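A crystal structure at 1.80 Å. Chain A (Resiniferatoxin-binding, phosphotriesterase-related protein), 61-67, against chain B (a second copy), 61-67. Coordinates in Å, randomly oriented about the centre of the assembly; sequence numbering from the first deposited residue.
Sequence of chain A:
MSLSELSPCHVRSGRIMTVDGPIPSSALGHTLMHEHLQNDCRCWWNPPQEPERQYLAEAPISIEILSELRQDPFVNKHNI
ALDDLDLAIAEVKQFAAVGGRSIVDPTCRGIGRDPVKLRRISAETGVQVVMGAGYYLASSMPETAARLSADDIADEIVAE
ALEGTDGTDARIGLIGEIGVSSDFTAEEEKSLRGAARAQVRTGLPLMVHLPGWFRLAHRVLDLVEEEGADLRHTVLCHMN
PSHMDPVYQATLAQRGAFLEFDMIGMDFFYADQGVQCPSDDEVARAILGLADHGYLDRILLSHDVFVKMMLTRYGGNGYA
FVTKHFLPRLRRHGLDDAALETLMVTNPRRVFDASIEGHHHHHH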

ATOM      1  N   ILE A  61     -25.777  31.474  12.535  1.00 20.46           N
ATOM      2  CA  ILE A  61     -25.650  30.483  11.478  1.00 19.83           C
ATOM      3  C   ILE A  61     -26.847  30.584  10.534  1.00 19.62           C
ATOM      4  O   ILE A  61     -27.990  30.662  10.983  1.00 16.97           O
ATOM      5  CB  ILE A  61     -25.602  29.055  12.056  1.00 18.41           C
ATOM      6  CG1 ILE A  61     -24.399  28.916  12.989  1.00 19.62           C
ATOM      7  CG2 ILE A  61     -25.543  28.040  10.933  1.00 20.51           C
ATOM      8  CD1 ILE A  61     -24.470  27.704  13.905  1.00 21.19           C
ATOM      9  N   SER A  62     -26.567  30.602   9.235  1.00 17.35           N
ATOM     10  CA  SER A  62     -27.595  30.656   8.203  1.00 18.74           C
ATOM     11  C   SER A  62     -27.105  29.765   7.065  1.00 18.36           C
ATOM     12  O   SER A  62     -25.914  29.478   6.966  1.00 17.25           O
ATOM     13  CB  SER A  62     -27.821  32.094   7.718  1.00 19.86           C
ATOM     14  OG  SER A  62     -26.612  32.706   7.311  1.00 23.46           O
ATOM     15  N   ILE A  63     -28.022  29.323   6.214  1.00 17.02           N
ATOM     16  CA  ILE A  63     -27.676  28.431   5.115  1.00 19.99           C
ATOM     17  C   ILE A  63     -26.598  28.939   4.154  1.00 20.90           C
ATOM     18  O   ILE A  63     -25.765  28.158   3.693  1.00 20.41           O
ATOM     19  CB  ILE A  63     -28.940  28.053   4.302  1.00 20.04           C
ATOM     20  CG1 ILE A  63     -28.598  26.994   3.252  1.00 20.16           C
ATOM     21  CG2 ILE A  63     -29.535  29.301   3.645  1.00 20.92           C
ATOM     22  CD1 ILE A  63     -29.818  26.314   2.648  1.00 17.49           C
ATOM     23  N   GLU A  64     -26.591  30.236   3.867  1.00 21.33           N
ATOM     24  CA  GLU A  64     -25.612  30.764   2.919  1.00 23.65           C
ATOM     25  C   GLU A  64     -24.158  30.873   3.386  1.00 22.76           C
ATOM     26  O   GLU A  64     -23.282  31.181   2.582  1.00 21.73           O
ATOM     27  CB  GLU A  64     -26.060  32.130   2.379  1.00 25.69           C
ATOM     28  CG  GLU A  64     -26.004  33.265   3.377  1.00 30.78           C
ATOM     29  CD  GLU A  64     -27.179  33.272   4.337  1.00 34.33           C
ATOM     30  OE1 GLU A  64     -28.091  32.428   4.187  1.00 34.64           O
ATOM     31  OE2 GLU A  64     -27.193  34.135   5.238  1.00 36.22           O
ATOM     32  N   ILE A  65     -23.882  30.628   4.664  1.00 20.69           N
ATOM     33  CA  ILE A  65     -22.500  30.724   5.132  1.00 21.69           C
ATOM     34  C   ILE A  65     -21.946  29.386   5.608  1.00 20.45           C
ATOM     35  O   ILE A  65     -20.845  29.321   6.154  1.00 19.77           O
ATOM     36  CB  ILE A  65     -22.348  31.749   6.286  1.00 23.53           C
ATOM     37  CG1 ILE A  65     -23.155  31.299   7.503  1.00 24.69           C
ATOM     38  CG2 ILE A  65     -22.825  33.121   5.838  1.00 24.38           C
ATOM     39  CD1 ILE A  65     -22.885  32.135   8.726  1.00 26.60           C
ATOM     40  N   LEU A  66     -22.698  28.317   5.383  1.00 18.86           N
ATOM     41  CA  LEU A  66     -22.271  26.999   5.820  1.00 18.46           C
ATOM     42  C   LEU A  66     -20.965  26.510   5.201  1.00 20.13           C
ATOM     43  O   LEU A  66     -20.164  25.872   5.885  1.00 18.70           O
ATOM     44  CB  LEU A  66     -23.369  25.974   5.557  1.00 17.23           C
ATOM     45  CG  LEU A  66     -24.658  26.158   6.360  1.00 16.24           C
ATOM     46  CD1 LEU A  66     -25.590  25.007   6.045  1.00 14.04           C
ATOM     47  CD2 LEU A  66     -24.354  26.198   7.860  1.00 14.64           C
ATOM     48  N   SER A  67     -20.739  26.794   3.920  1.00 20.84           N
ATOM     49  CA  SER A  67     -19.502  26.332   3.292  1.00 23.08           C
ATOM     50  C   SER A  67     -18.310  26.896   4.042  1.00 22.41           C
ATOM     51  O   SER A  67     -17.402  26.161   4.436  1.00 22.28           O
ATOM     52  CB  SER A  67     -19.414  26.769   1.833  1.00 25.07           C
ATOM     53  OG  SER A  67     -18.217  26.267   1.252  1.00 23.60           O
TER
ATOM     54  N   ILE B  61     -35.350  23.032  -1.053  1.00 24.62           N
ATOM     55  CA  ILE B  61     -34.098  22.928  -0.317  1.00 25.06           C
ATOM     56  C   ILE B  61     -34.098  23.917   0.843  1.00 24.89           C
ATOM     57  O   ILE B  61     -34.284  25.119   0.646  1.00 24.68           O
ATOM     58  CB  ILE B  61     -32.870  23.216  -1.212  1.00 24.84           C
ATOM     59  CG1 ILE B  61     -32.777  22.176  -2.332  1.00 24.13           C
ATOM     60  CG2 ILE B  61     -31.600  23.182  -0.371  1.00 25.13           C
ATOM     61  CD1 ILE B  61     -31.734  22.506  -3.378  1.00 25.22           C
ATOM     62  N   SER B  62     -33.906  23.400   2.052  1.00 23.23           N
ATOM     63  CA  SER B  62     -33.852  24.232   3.249  1.00 21.49           C
ATOM     64  C   SER B  62     -32.736  23.693   4.139  1.00 19.99           C
ATOM     65  O   SER B  62     -32.435  22.500   4.107  1.00 16.28           O
ATOM     66  CB  SER B  62     -35.182  24.185   4.014  1.00 23.60           C
ATOM     67  OG  SER B  62     -35.410  22.899   4.565  1.00 25.68           O
ATOM     68  N   ILE B  63     -32.138  24.573   4.935  1.00 18.91           N
ATOM     69  CA  ILE B  63     -31.041  24.198   5.823  1.00 19.32           C
ATOM     70  C   ILE B  63     -31.341  22.966   6.682  1.00 21.65           C
ATOM     71  O   ILE B  63     -30.438  22.182   7.005  1.00 20.55           O
ATOM     72  CB  ILE B  63     -30.651  25.393   6.744  1.00 20.06           C
ATOM     73  CG1 ILE B  63     -29.388  25.060   7.541  1.00 17.51           C
ATOM     74  CG2 ILE B  63     -31.798  25.735   7.699  1.00 18.29           C
ATOM     75  CD1 ILE B  63     -28.856  26.237   8.331  1.00 15.32           C
ATOM     76  N   GLU B  64     -32.611  22.786   7.035  1.00 22.20           N
ATOM     77  CA  GLU B  64     -33.030  21.668   7.874  1.00 24.13           C
ATOM     78  C   GLU B  64     -32.896  20.273   7.275  1.00 23.35           C
ATOM     79  O   GLU B  64     -32.881  19.287   8.014  1.00 22.50           O
ATOM     80  CB  GLU B  64     -34.484  21.861   8.328  1.00 26.95           C
ATOM     81  CG  GLU B  64     -34.733  23.105   9.168  1.00 30.99           C
ATOM     82  CD  GLU B  64     -34.888  24.367   8.336  1.00 33.86           C
ATOM     83  OE1 GLU B  64     -35.065  24.253   7.104  1.00 32.92           O
ATOM     84  OE2 GLU B  64     -34.851  25.475   8.920  1.00 33.33           O
ATOM     85  N   ILE B  65     -32.808  20.168   5.953  1.00 22.21           N
ATOM     86  CA  ILE B  65     -32.702  18.849   5.331  1.00 22.08           C
ATOM     87  C   ILE B  65     -31.426  18.603   4.526  1.00 20.67           C
ATOM     88  O   ILE B  65     -31.350  17.634   3.775  1.00 20.55           O
ATOM     89  CB  ILE B  65     -33.921  18.565   4.403  1.00 24.39           C
ATOM     90  CG1 ILE B  65     -33.935  19.544   3.225  1.00 25.14           C
ATOM     91  CG2 ILE B  65     -35.216  18.714   5.192  1.00 25.31           C
ATOM     92  CD1 ILE B  65     -35.036  19.268   2.225  1.00 26.10           C
ATOM     93  N   LEU B  66     -30.421  19.459   4.690  1.00 18.67           N
ATOM     94  CA  LEU B  66     -29.182  19.305   3.940  1.00 19.95           C
ATOM     95  C   LEU B  66     -28.445  17.994   4.201  1.00 19.81           C
ATOM     96  O   LEU B  66     -27.865  17.412   3.279  1.00 20.83           O
ATOM     97  CB  LEU B  66     -28.248  20.486   4.206  1.00 17.25           C
ATOM     98  CG  LEU B  66     -28.789  21.838   3.722  1.00 18.95           C
ATOM     99  CD1 LEU B  66     -27.770  22.916   4.003  1.00 15.67           C
ATOM    100  CD2 LEU B  66     -29.111  21.771   2.235  1.00 17.18           C
ATOM    101  N   SER B  67     -28.460  17.531   5.447  1.00 18.87           N
ATOM    102  CA  SER B  67     -27.795  16.275   5.778  1.00 19.12           C
ATOM    103  C   SER B  67     -28.380  15.135   4.948  1.00 19.84           C
ATOM    104  O   SER B  67     -27.642  14.396   4.289  1.00 18.28           O
ATOM    105  CB  SER B  67     -27.944  15.956   7.267  1.00 18.96           C
ATOM    106  OG  SER B  67     -27.399  14.677   7.555  1.00 16.27           O
TER

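The two copies meet through aliphatic side chains, which pack on one another and on the partner's main chain; no hydrogen bond crosses between them, and the 230 Å² buried in total comes mostly from A:Ile63, B:Ile63 and the two Leu66 residues. The backbones approach most closely at Ile63, where the CA atoms of A:Ile63 and B:Ile63 lie 5.5 Å apart. The same residue therefore faces its own copy, and the contacts recur in near-symmetric pairs.

Ile63 dominates, with 69 Å² covered in chain A and 72 Å² in chain B. Its CA-to-CB bond points toward the other stretch in both copies, and the CB atoms of A:Ile63 and B:Ile63 come within 4.0 Å, so the beta-branched carbons themselves are in contact. Chi1 is -173° in each copy and chi2 is 166° in A and 173° in B, a tt rotamer that extends the CG1-CD1 arm. The arm runs along the partner's backbone: CD1 of A:Ile63 lies 3.7 Å from N of B:Ile63, and CD1 of B:Ile63 lies 4.1 Å from C of A:Ser62. An extended, unbranched arm can lie against main chain in this way while the CB atoms remain packed together.

Leu66, three residues further on and at the start of a helix, completes the patch. Both copies adopt mt, with chi1 of -66° and -64° and chi2 close to 180°, a common leucine conformation in helices. Their CD1 methyls meet at 3.6 Å, A:Leu66 CD1 to B:Leu66 CD1. The same methyls also touch the isoleucines: A:Leu66 CD1 is 4.1 Å from B:Ile63 CG1, and B:Leu66 CD1 is 4.2 Å from A:Ile63 CD1. The buried leucine is wholly apolar in its side chain, and its CD1 touches both the partner leucine and the partner isoleucine.

The polar side chains take no part in this patch: Ser62 directs its CA-to-CB bond away from the partner, and Glu64 is out of reach. With chi1 in the p well (53° in A, 67° in B), Ser62 donates a hydrogen bond within its own chain: A:Ser62 OG to A:Glu64 OE2 at 2.6 Å, B:Ser62 OG to B:Glu64 OE1 at 2.9 Å. The exposed glutamates reach the serine by different routes, chi1/chi2 being 71°/-79° in A and -61°/81° in B, so the bond is conserved although the rotamer is not. The main chain supports the turn, with A:Ile65 N bonded to A:Ser62 O at 3.3 Å and B:Ile65 N to B:Ser62 O at 3.0 Å.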